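Local coordinates for protein dihydropteridine reductase (Dictyostelium discoideum, PDB 3ORF) that catalyses the NADH- or NADPH-dependent reduction of quinonoid dihydropteridine to tetrahydropteridine, working as a homodimer of the short-chain dehydrogenase/reductase family, at residues G29-L34 against T49-F54; L134-L139 against L179-T184; L189-D194 against L236-T241. All coordinates share one frame; numbering follows the deposited sequence.

Contact 1. Residues G29-L34 against T49-F54; sequences GGSGAL and TISIDF. With NAD (nicotinamide-adenine-dinucleotide), chain E.
D53 reaches from the end of strand 48-53 to the glycine-rich turn, where its OD2 accepts the amide of S31 with N to OD2 at 2.7 Å. The donor comes from the anti side of the carboxylate, 16° out of its plane. CG lies anti to the backbone N (chi1 -153°), which carries the carboxylate between the turn and the adenosine ribose of NAD. OD2 thereby also takes the hydroxyl O3B at 2.6 Å. The second oxygen, OD1, binds NAD O2B at 2.7 Å and, with its anti lone pair, the amide N of F54 at 2.6 Å. Four bonds thus fix the carboxylate from protein and cofactor together.

Beside it, I52 O accepts two amides: G29 N at 2.8 Å and, longer and from above the carbonyl plane, G30 N. S51 sends its OG, anti to the backbone N (chi1 167°), against the CA of G30 at only 3.0 Å, a tight fit on bare glycine backbone. S31 swings its own hydroxyl past CB of D53 to hydrogen-bond the carbonyl of R55. Beyond the turn, A33 N and L34 N at the start of helix 33-44 donate to the two phosphates, while one face of the F54 ring lies against adenine, its CZ 3.5 Å from C5A.

This is the Rossmann beta-alpha-beta unit. An acidic group gripping both ribose hydroxyls is characteristic of NAD(H)-binding members; its negative charge would probably make a 2'-phosphate at O2B less welcome.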
loop_
_atom_site.group_PDB
_atom_site.type_symbol
_atom_site.label_atom_id
_atom_site.label_comp_id
_atom_site.label_asym_id
_atom_site.label_seq_id
_atom_site.Cartn_x
_atom_site.Cartn_y
_atom_site.Cartn_z
ATOM N N GLY A 29 15.121 10.949 -2.522
ATOM C CA GLY A 29 14.883 11.114 -3.938
ATOM C C GLY A 29 15.554 12.388 -4.403
ATOM O O GLY A 29 15.218 12.955 -5.476
ATOM N N GLY A 30 16.459 12.891 -3.563
ATOM C CA GLY A 30 17.162 14.129 -3.878
ATOM C C GLY A 30 17.926 14.214 -5.195
ATOM O O GLY A 30 18.316 15.308 -5.584
ATOM N N SER A 31 18.078 13.116 -5.947
ATOM C CA SER A 31 18.779 13.238 -7.240
ATOM C C SER A 31 17.852 13.133 -8.425
ATOM O O SER A 31 18.326 13.316 -9.564
ATOM C CB SER A 31 19.831 12.156 -7.412
ATOM O OG SER A 31 20.842 12.303 -6.412
ATOM N N GLY A 32 16.558 12.830 -8.179
ATOM C CA GLY A 32 15.570 12.697 -9.277
ATOM C C GLY A 32 15.275 14.043 -9.896
ATOM O O GLY A 32 15.802 15.056 -9.419
ATOM N N ALA A 33 14.417 14.104 -10.905
ATOM C CA ALA A 33 14.099 15.402 -11.503
ATOM C C ALA A 33 13.482 16.368 -10.477
ATOM O O ALA A 33 13.946 17.506 -10.282
ATOM C CB ALA A 33 13.173 15.216 -12.678
ATOM N N LEU A 34 12.424 15.939 -9.799
ATOM C CA LEU A 34 11.774 16.837 -8.835
ATOM C C LEU A 34 12.702 17.121 -7.661
ATOM O O LEU A 34 12.853 18.280 -7.243
ATOM C CB LEU A 34 10.428 16.244 -8.330
ATOM C CG LEU A 34 9.774 17.033 -7.191
ATOM C CD1 LEU A 34 9.375 18.513 -7.627
ATOM C CD2 LEU A 34 8.639 16.209 -6.687
ATOM N N THR A 49 20.884 22.314 2.234
ATOM C CA THR A 49 20.202 21.196 1.582
ATOM C C THR A 49 20.890 19.848 1.795
ATOM O O THR A 49 22.117 19.774 1.757
ATOM C CB THR A 49 20.140 21.427 0.081
ATOM O OG1 THR A 49 21.480 21.551 -0.434
ATOM C CG2 THR A 49 19.337 22.667 -0.220
ATOM N N ILE A 50 20.104 18.785 1.989
ATOM C CA ILE A 50 20.643 17.432 2.165
ATOM C C ILE A 50 19.862 16.463 1.267
ATOM O O ILE A 50 18.609 16.562 1.187
ATOM C CB ILE A 50 20.500 16.953 3.580
ATOM C CG1 ILE A 50 21.271 17.852 4.536
ATOM C CG2 ILE A 50 21.011 15.553 3.701
ATOM C CD1 ILE A 50 20.551 18.052 5.762
ATOM N N SER A 51 20.559 15.535 0.608
ATOM C CA SER A 51 19.922 14.631 -0.358
ATOM C C SER A 51 20.267 13.189 -0.022
ATOM O O SER A 51 21.428 12.881 0.219
ATOM C CB SER A 51 20.337 15.008 -1.809
ATOM O OG SER A 51 20.007 14.030 -2.791
ATOM N N ILE A 52 19.246 12.327 0.076
ATOM C CA ILE A 52 19.446 10.876 0.112
ATOM C C ILE A 52 18.832 10.311 -1.180
ATOM O O ILE A 52 17.701 10.651 -1.546
ATOM C CB ILE A 52 18.744 10.211 1.356
ATOM C CG1 ILE A 52 19.216 10.819 2.698
ATOM C CG2 ILE A 52 18.886 8.674 1.339
ATOM C CD1 ILE A 52 18.179 10.586 3.882
ATOM N N ASP A 53 19.576 9.460 -1.865
ATOM C CA ASP A 53 19.154 8.853 -3.141
ATOM C C ASP A 53 20.099 7.664 -3.446
ATOM O O ASP A 53 21.002 7.353 -2.599
ATOM C CB ASP A 53 19.118 9.898 -4.260
ATOM C CG ASP A 53 18.135 9.540 -5.348
ATOM O OD1 ASP A 53 17.984 8.321 -5.658
ATOM O OD2 ASP A 53 17.467 10.476 -5.877
ATOM N N PHE A 54 19.888 6.966 -4.572
ATOM C CA PHE A 54 20.799 5.834 -4.921
ATOM C C PHE A 54 22.149 6.323 -5.453
ATOM O O PHE A 54 23.154 5.629 -5.364
ATOM C CB PHE A 54 20.170 4.777 -5.859
ATOM C CG PHE A 54 18.913 4.145 -5.302
ATOM C CD1 PHE A 54 17.738 4.088 -6.060
ATOM C CD2 PHE A 54 18.872 3.650 -3.985
ATOM C CE1 PHE A 54 16.541 3.519 -5.510
ATOM C CE2 PHE A 54 17.663 3.102 -3.441
ATOM C CZ PHE A 54 16.549 3.030 -4.205
HETATM P PA NAD E . 12.741 10.432 -11.130
HETATM O O1A NAD E . 12.755 9.024 -11.604
HETATM O O2A NAD E . 13.578 11.471 -11.792
HETATM O O5B NAD E . 13.339 10.404 -9.601
HETATM C C5B NAD E . 12.987 9.572 -8.555
HETATM C C4B NAD E . 14.229 9.483 -7.652
HETATM O O4B NAD E . 13.873 8.573 -6.570
HETATM C C3B NAD E . 15.379 8.778 -8.421
HETATM O O3B NAD E . 16.594 9.406 -8.085
HETATM C C2B NAD E . 15.484 7.410 -7.779
HETATM O O2B NAD E . 16.848 6.958 -7.730
HETATM C C1B NAD E . 14.996 7.722 -6.350
HETATM N N9A NAD E . 14.413 6.564 -5.617
HETATM C C8A NAD E . 13.620 5.611 -6.172
HETATM N N7A NAD E . 13.254 4.783 -5.180
HETATM C C5A NAD E . 13.839 5.181 -4.008
HETATM C C6A NAD E . 13.835 4.711 -2.657
HETATM N N6A NAD E . 13.200 3.564 -2.309
HETATM N N1A NAD E . 14.527 5.399 -1.704
HETATM C C2A NAD E . 15.217 6.482 -2.038
HETATM N N3A NAD E . 15.234 6.944 -3.305
HETATM C C4A NAD E . 14.586 6.312 -4.309
HETATM O O3 NAD E . 11.215 10.810 -11.031
HETATM P PN NAD E . 10.536 12.186 -10.973
HETATM O O1N NAD E . 10.052 12.389 -12.376
HETATM O O2N NAD E . 11.333 13.223 -10.194
HETATM O O5D NAD E . 9.202 11.931 -10.085
HETATM C C5D NAD E . 9.124 12.258 -8.692
HETATM C C4D NAD E . 7.824 11.700 -8.081
HETATM O O4D NAD E . 6.707 11.984 -8.965
HETATM C C3D NAD E . 7.764 10.187 -7.841
HETATM O O3D NAD E . 7.345 10.012 -6.441
HETATM C C2D NAD E . 6.659 9.687 -8.782
HETATM O O2D NAD E . 6.059 8.544 -8.151
HETATM C C1D NAD E . 5.742 10.925 -8.672
HETATM N N1N NAD E . 4.405 11.260 -9.343
HETATM C C2N NAD E . 4.255 11.814 -10.691
HETATM C C3N NAD E . 2.922 12.091 -11.156
HETATM C C7N NAD E . 2.600 12.693 -12.551
HETATM O O7N NAD E . 1.670 12.215 -13.229
HETATM N N7N NAD E . 3.343 13.770 -12.884
HETATM C C4N NAD E . 1.805 11.857 -10.317
HETATM C C5N NAD E . 1.974 11.357 -9.020
HETATM C C6N NAD E . 3.245 11.066 -8.551
#

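Contact 2. Residues L134-L139 against L179-T184; sequences LNQGGL and LPAGST
Q136 and A181 face each other in two type II beta turns, N135-G138 and P180-S183, which lead into the neighbouring parallel strands 138-143 and 184-190 of the Rossmann-type sheet. Each turn has a glycine with positive phi, G137 or G182, at its third position, and the CA atoms of these two come within 4.3 Å.

The side chain of Q136 runs along the second turn. CB passes 3.5 Å from the carbonyl oxygen of A181, and CG lies loosely over CB of P180. From there the chain stays extended (chi2 -170°), carrying the amide out past the methyl of A181, with NE2 4.0 Å from that CB. NE2 ends on a water that also accepts the backbone N of A181, so the glutamine tip and the second turn are linked through solvent on the solvent side.

Next to it the backbones join directly. G137 N donates to A181 O, and T184 N donates to G138 O, the bond with which the two strands begin to pair in parallel. P180 lays CG against the start of the first turn, 3.2 Å from O of L134 and 3.8 Å from CB of L134, while the CD2 methyl of L134 covers CB of S183. N135 ties the first turn to D89 of the adjoining strand 88-93.

S183 holds its own turn closed. With OG placed between the backbone N and the carbonyl carbon (chi1 60°), its hydroxyl folds back and donates to the carbonyl of P180, OG to O 2.9 Å.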
loop_
_atom_site.group_PDB
_atom_site.type_symbol
_atom_site.label_atom_id
_atom_site.label_comp_id
_atom_site.label_asym_id
_atom_site.label_seq_id
_atom_site.Cartn_x
_atom_site.Cartn_y
_atom_site.Cartn_z
ATOM N N LEU A 134 13.174 15.276 12.172
ATOM C CA LEU A 134 12.402 16.481 11.948
ATOM C C LEU A 134 12.413 17.332 13.220
ATOM O O LEU A 134 12.373 16.801 14.325
ATOM C CB LEU A 134 10.981 16.126 11.527
ATOM C CG LEU A 134 10.226 17.227 10.791
ATOM C CD1 LEU A 134 10.923 17.515 9.447
ATOM C CD2 LEU A 134 8.699 16.892 10.641
ATOM N N ASN A 135 12.557 18.645 13.063
ATOM C CA ASN A 135 12.438 19.576 14.190
ATOM C C ASN A 135 10.959 19.763 14.502
ATOM O O ASN A 135 10.053 19.625 13.604
ATOM C CB ASN A 135 12.953 20.925 13.788
ATOM C CG ASN A 135 14.471 21.073 13.959
ATOM O OD1 ASN A 135 15.071 20.502 14.862
ATOM N ND2 ASN A 135 15.087 21.807 13.039
ATOM N N GLN A 136 10.689 20.084 15.756
ATOM C CA GLN A 136 9.345 20.424 16.174
ATOM C C GLN A 136 8.899 21.537 15.214
ATOM O O GLN A 136 9.743 22.343 14.804
ATOM C CB GLN A 136 9.304 20.900 17.652
ATOM C CG GLN A 136 9.893 19.797 18.606
ATOM C CD GLN A 136 9.683 20.071 20.099
ATOM O OE1 GLN A 136 10.064 21.120 20.621
ATOM N NE2 GLN A 136 9.083 19.125 20.777
ATOM N N GLY A 137 7.603 21.584 14.895
ATOM C CA GLY A 137 7.078 22.613 13.998
ATOM C C GLY A 137 7.437 22.364 12.537
ATOM O O GLY A 137 7.037 23.136 11.674
ATOM N N GLY A 138 8.128 21.258 12.251
ATOM C CA GLY A 138 8.645 20.961 10.885
ATOM C C GLY A 138 7.590 20.653 9.827
ATOM O O GLY A 138 6.403 20.410 10.140
ATOM N N LEU A 139 8.012 20.634 8.569
ATOM C CA LEU A 139 7.131 20.363 7.472
ATOM C C LEU A 139 7.556 19.035 6.883
ATOM O O LEU A 139 8.762 18.809 6.582
ATOM C CB LEU A 139 7.303 21.407 6.391
ATOM C CG LEU A 139 6.469 21.155 5.118
ATOM C CD1 LEU A 139 4.990 21.232 5.485
ATOM C CD2 LEU A 139 6.825 22.246 4.121
ATOM N N LEU A 179 5.716 11.754 14.521
ATOM C CA LEU A 179 6.435 12.915 14.114
ATOM C C LEU A 179 6.414 13.925 15.327
ATOM O O LEU A 179 5.548 13.862 16.199
ATOM C CB LEU A 179 5.736 13.519 12.882
ATOM C CG LEU A 179 5.835 12.849 11.500
ATOM C CD1 LEU A 179 5.356 13.790 10.381
ATOM C CD2 LEU A 179 7.270 12.350 11.174
ATOM N N PRO A 180 7.387 14.841 15.373
ATOM C CA PRO A 180 7.514 15.711 16.545
ATOM C C PRO A 180 6.313 16.637 16.710
ATOM O O PRO A 180 5.569 16.844 15.750
ATOM C CB PRO A 180 8.808 16.513 16.283
ATOM C CG PRO A 180 9.234 16.186 14.848
ATOM C CD PRO A 180 8.603 14.838 14.510
ATOM N N ALA A 181 6.146 17.175 17.925
ATOM C CA ALA A 181 5.098 18.175 18.204
ATOM C C ALA A 181 5.062 19.316 17.151
ATOM O O ALA A 181 6.144 19.776 16.675
ATOM C CB ALA A 181 5.264 18.769 19.679
ATOM N N GLY A 182 3.850 19.693 16.744
ATOM C CA GLY A 182 3.603 20.830 15.877
ATOM C C GLY A 182 3.951 20.654 14.406
ATOM O O GLY A 182 3.850 21.587 13.626
ATOM N N SER A 183 4.365 19.456 14.005
ATOM C CA SER A 183 4.703 19.241 12.619
ATOM C C SER A 183 3.452 19.077 11.779
ATOM O O SER A 183 2.399 18.782 12.294
ATOM C CB SER A 183 5.529 17.962 12.528
ATOM O OG SER A 183 4.701 16.962 13.037
ATOM N N THR A 184 3.596 19.182 10.473
ATOM C CA THR A 184 2.483 19.137 9.533
ATOM C C THR A 184 2.926 18.113 8.505
ATOM O O THR A 184 4.022 18.251 7.956
ATOM C CB THR A 184 2.329 20.480 8.808
ATOM O OG1 THR A 184 1.825 21.439 9.723
ATOM C CG2 THR A 184 1.313 20.397 7.661
HETATM O O HOH W 1 8.152 16.459 19.977
#

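Contact 3. Residues L189-D194 against L236-T241; sequences LPVTLD and LVKFET. With NAD (nicotinamide-adenine-dinucleotide), chain E.
L189 pairs in parallel with K238 near the end of strand 184-190: its N donates to V237 O at 2.8 Å, and its O accepts F239 N in return. Both methyls of L189 rest on CB of L236, on the face of the sheet covered by helix 156-172.

P190 turns to the opposite face and is held between two rings. Its CB lies 3.4 Å from CZ of F239, and its CA sits over one face of that ring, toward the rim; on its other flank CG comes within 3.6 Å of C4N, the nicotinamide carbon through which hydride is transferred. F239 can offer its ring here because CG stands between the backbone N and the carbonyl carbon (chi1 59°), which tips the ring across toward P190 of the neighbouring strand; it also stacks with W248.

V191 closes the strand pairing with a nearly straight bond from N to F239 O at 3.1 Å. Its isopropyl group lies across the extended chain of E240, with CB 3.6 Å from CG. At T192 the backbones separate and solvent takes over: one water links T192 N to F239 O, another spans T192 O and T241 N.

L193 returns to the F239 ring, placing CD2 at its edge, near the ring plane and 3.6 Å from CE1. Together with V191 its backbone borders the carboxamide of NAD. A proline-led loop leaving strand 184-190 to wall the nicotinamide is the cofactor site familiar from short-chain dehydrogenases.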
loop_
_atom_site.group_PDB
_atom_site.type_symbol
_atom_site.label_atom_id
_atom_site.label_comp_id
_atom_site.label_asym_id
_atom_site.label_seq_id
_atom_site.Cartn_x
_atom_site.Cartn_y
_atom_site.Cartn_z
ATOM N N LEU A 189 0.018 15.933 -4.739
ATOM C CA LEU A 189 -0.592 14.936 -5.605
ATOM C C LEU A 189 -0.693 15.593 -6.987
ATOM O O LEU A 189 -1.701 16.176 -7.331
ATOM C CB LEU A 189 -2.013 14.499 -5.114
ATOM C CG LEU A 189 -2.250 13.282 -4.197
ATOM C CD1 LEU A 189 -1.530 13.516 -2.874
ATOM C CD2 LEU A 189 -3.751 13.153 -3.986
ATOM N N PRO A 190 0.353 15.454 -7.788
ATOM C CA PRO A 190 0.310 16.049 -9.138
ATOM C C PRO A 190 -0.608 15.278 -10.107
ATOM O O PRO A 190 -0.709 14.032 -10.002
ATOM C CB PRO A 190 1.779 15.992 -9.615
ATOM C CG PRO A 190 2.498 14.960 -8.680
ATOM C CD PRO A 190 1.547 14.642 -7.501
ATOM N N VAL A 191 -1.361 16.030 -10.936
ATOM C CA VAL A 191 -1.995 15.481 -12.137
ATOM C C VAL A 191 -0.868 15.148 -13.161
ATOM O O VAL A 191 -0.662 13.989 -13.510
ATOM C CB VAL A 191 -3.055 16.456 -12.653
ATOM C CG1 VAL A 191 -3.737 15.941 -13.961
ATOM C CG2 VAL A 191 -4.095 16.611 -11.547
ATOM N N THR A 192 -0.071 16.149 -13.531
ATOM C CA THR A 192 1.096 15.918 -14.384
ATOM C C THR A 192 2.166 16.969 -14.172
ATOM O O THR A 192 1.962 18.187 -14.450
ATOM C CB THR A 192 0.745 15.978 -15.927
ATOM O OG1 THR A 192 -0.559 15.436 -16.156
ATOM C CG2 THR A 192 1.799 15.202 -16.738
ATOM N N LEU A 193 3.273 16.487 -13.647
ATOM C CA LEU A 193 4.566 17.189 -13.586
ATOM C C LEU A 193 5.300 17.197 -14.932
ATOM O O LEU A 193 5.204 16.261 -15.745
ATOM C CB LEU A 193 5.535 16.468 -12.598
ATOM C CG LEU A 193 5.202 16.505 -11.128
ATOM C CD1 LEU A 193 6.435 16.101 -10.286
ATOM C CD2 LEU A 193 4.789 17.983 -10.800
ATOM N N ASP A 194 6.093 18.228 -15.132
ATOM C CA ASP A 194 6.931 18.305 -16.317
ATOM C C ASP A 194 8.287 17.736 -15.949
ATOM O O ASP A 194 9.138 18.453 -15.416
ATOM C CB ASP A 194 7.093 19.737 -16.808
ATOM C CG ASP A 194 7.798 19.823 -18.167
ATOM O OD1 ASP A 194 8.345 18.821 -18.648
ATOM O OD2 ASP A 194 7.876 20.900 -18.749
ATOM N N LEU A 236 -4.280 15.891 1.483
ATOM C CA LEU A 236 -3.645 15.492 0.224
ATOM C C LEU A 236 -3.855 16.680 -0.678
ATOM O O LEU A 236 -5.011 17.043 -0.957
ATOM C CB LEU A 236 -4.420 14.288 -0.345
ATOM C CG LEU A 236 -4.407 13.101 0.602
ATOM C CD1 LEU A 236 -5.128 11.861 -0.031
ATOM C CD2 LEU A 236 -2.908 12.680 1.019
ATOM N N VAL A 237 -2.783 17.294 -1.162
ATOM C CA VAL A 237 -2.942 18.491 -1.954
ATOM C C VAL A 237 -2.754 18.209 -3.464
ATOM O O VAL A 237 -1.600 18.012 -3.950
ATOM C CB VAL A 237 -1.930 19.628 -1.494
ATOM C CG1 VAL A 237 -2.263 20.998 -2.183
ATOM C CG2 VAL A 237 -1.915 19.742 -0.014
ATOM N N LYS A 238 -3.887 18.212 -4.185
ATOM C CA LYS A 238 -3.907 17.993 -5.631
ATOM C C LYS A 238 -3.490 19.272 -6.357
ATOM O O LYS A 238 -3.864 20.359 -5.946
ATOM C CB LYS A 238 -5.315 17.582 -6.078
ATOM C CG LYS A 238 -5.442 17.103 -7.544
ATOM C CD LYS A 238 -6.881 16.870 -7.842
ATOM C CE LYS A 238 -7.122 16.660 -9.361
ATOM N NZ LYS A 238 -8.550 16.960 -9.638
ATOM N N PHE A 239 -2.727 19.158 -7.434
ATOM C CA PHE A 239 -2.424 20.347 -8.224
ATOM C C PHE A 239 -2.353 19.969 -9.715
ATOM O O PHE A 239 -1.841 18.936 -10.049
ATOM C CB PHE A 239 -1.113 21.063 -7.750
ATOM C CG PHE A 239 0.157 20.211 -7.784
ATOM C CD1 PHE A 239 1.049 20.317 -8.845
ATOM C CD2 PHE A 239 0.464 19.340 -6.763
ATOM C CE1 PHE A 239 2.219 19.605 -8.861
ATOM C CE2 PHE A 239 1.664 18.583 -6.757
ATOM C CZ PHE A 239 2.533 18.721 -7.799
ATOM N N GLU A 240 -2.858 20.854 -10.560
ATOM C CA GLU A 240 -2.973 20.659 -11.965
ATOM C C GLU A 240 -2.764 22.033 -12.613
ATOM O O GLU A 240 -3.174 23.058 -12.076
ATOM C CB GLU A 240 -4.382 20.156 -12.331
ATOM C CG GLU A 240 -4.466 19.555 -13.795
ATOM C CD GLU A 240 -5.862 18.901 -14.126
ATOM O OE1 GLU A 240 -6.791 18.881 -13.257
ATOM O OE2 GLU A 240 -6.020 18.429 -15.286
ATOM N N THR A 241 -2.097 22.015 -13.752
ATOM C CA THR A 241 -1.803 23.187 -14.514
ATOM C C THR A 241 -2.681 23.110 -15.821
ATOM O O THR A 241 -2.848 22.014 -16.421
ATOM C CB THR A 241 -0.291 23.199 -14.840
ATOM O OG1 THR A 241 0.456 23.267 -13.625
ATOM C CG2 THR A 241 0.078 24.412 -15.705
HETATM P PA NAD E . 12.741 10.432 -11.130
HETATM O O1A NAD E . 12.755 9.024 -11.604
HETATM O O2A NAD E . 13.578 11.471 -11.792
HETATM O O5B NAD E . 13.339 10.404 -9.601
HETATM C C5B NAD E . 12.987 9.572 -8.555
HETATM C C4B NAD E . 14.229 9.483 -7.652
HETATM O O4B NAD E . 13.873 8.573 -6.570
HETATM C C3B NAD E . 15.379 8.778 -8.421
HETATM O O3B NAD E . 16.594 9.406 -8.085
HETATM C C2B NAD E . 15.484 7.410 -7.779
HETATM O O2B NAD E . 16.848 6.958 -7.730
HETATM C C1B NAD E . 14.996 7.722 -6.350
HETATM N N9A NAD E . 14.413 6.564 -5.617
HETATM C C8A NAD E . 13.620 5.611 -6.172
HETATM N N7A NAD E . 13.254 4.783 -5.180
HETATM C C5A NAD E . 13.839 5.181 -4.008
HETATM C C6A NAD E . 13.835 4.711 -2.657
HETATM N N6A NAD E . 13.200 3.564 -2.309
HETATM N N1A NAD E . 14.527 5.399 -1.704
HETATM C C2A NAD E . 15.217 6.482 -2.038
HETATM N N3A NAD E . 15.234 6.944 -3.305
HETATM C C4A NAD E . 14.586 6.312 -4.309
HETATM O O3 NAD E . 11.215 10.810 -11.031
HETATM P PN NAD E . 10.536 12.186 -10.973
HETATM O O1N NAD E . 10.052 12.389 -12.376
HETATM O O2N NAD E . 11.333 13.223 -10.194
HETATM O O5D NAD E . 9.202 11.931 -10.085
HETATM C C5D NAD E . 9.124 12.258 -8.692
HETATM C C4D NAD E . 7.824 11.700 -8.081
HETATM O O4D NAD E . 6.707 11.984 -8.965
HETATM C C3D NAD E . 7.764 10.187 -7.841
HETATM O O3D NAD E . 7.345 10.012 -6.441
HETATM C C2D NAD E . 6.659 9.687 -8.782
HETATM O O2D NAD E . 6.059 8.544 -8.151
HETATM C C1D NAD E . 5.742 10.925 -8.672
HETATM N N1N NAD E . 4.405 11.260 -9.343
HETATM C C2N NAD E . 4.255 11.814 -10.691
HETATM C C3N NAD E . 2.922 12.091 -11.156
HETATM C C7N NAD E . 2.600 12.693 -12.551
HETATM O O7N NAD E . 1.670 12.215 -13.229
HETATM N N7N NAD E . 3.343 13.770 -12.884
HETATM C C4N NAD E . 1.805 11.857 -10.317
HETATM C C5N NAD E . 1.974 11.357 -9.020
HETATM C C6N NAD E . 3.245 11.066 -8.551
HETATM O O HOH W 2 0.285 18.856 -11.991
HETATM O O HOH W 3 -0.966 19.385 -14.618
#

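All three contacts reach one Rossmann-type sheet. Contacts 1 and 3, with centres 20 Å apart, hold the two ends of the same NAD: contact 1 the adenosine half and the phosphates, contact 3 the nicotinamide. They meet where L34 CD2 packs 4.2 Å from L193 CD1. Contact 2 lies 21 Å from contact 1 and 24 Å from contact 3, centre to centre, and touches neither. It closes the starting end of strand 184-190, whose far end leads into the loop of contact 3. The side chain of P190 lies about 7 Å from that of Y158, the predicted proton acceptor.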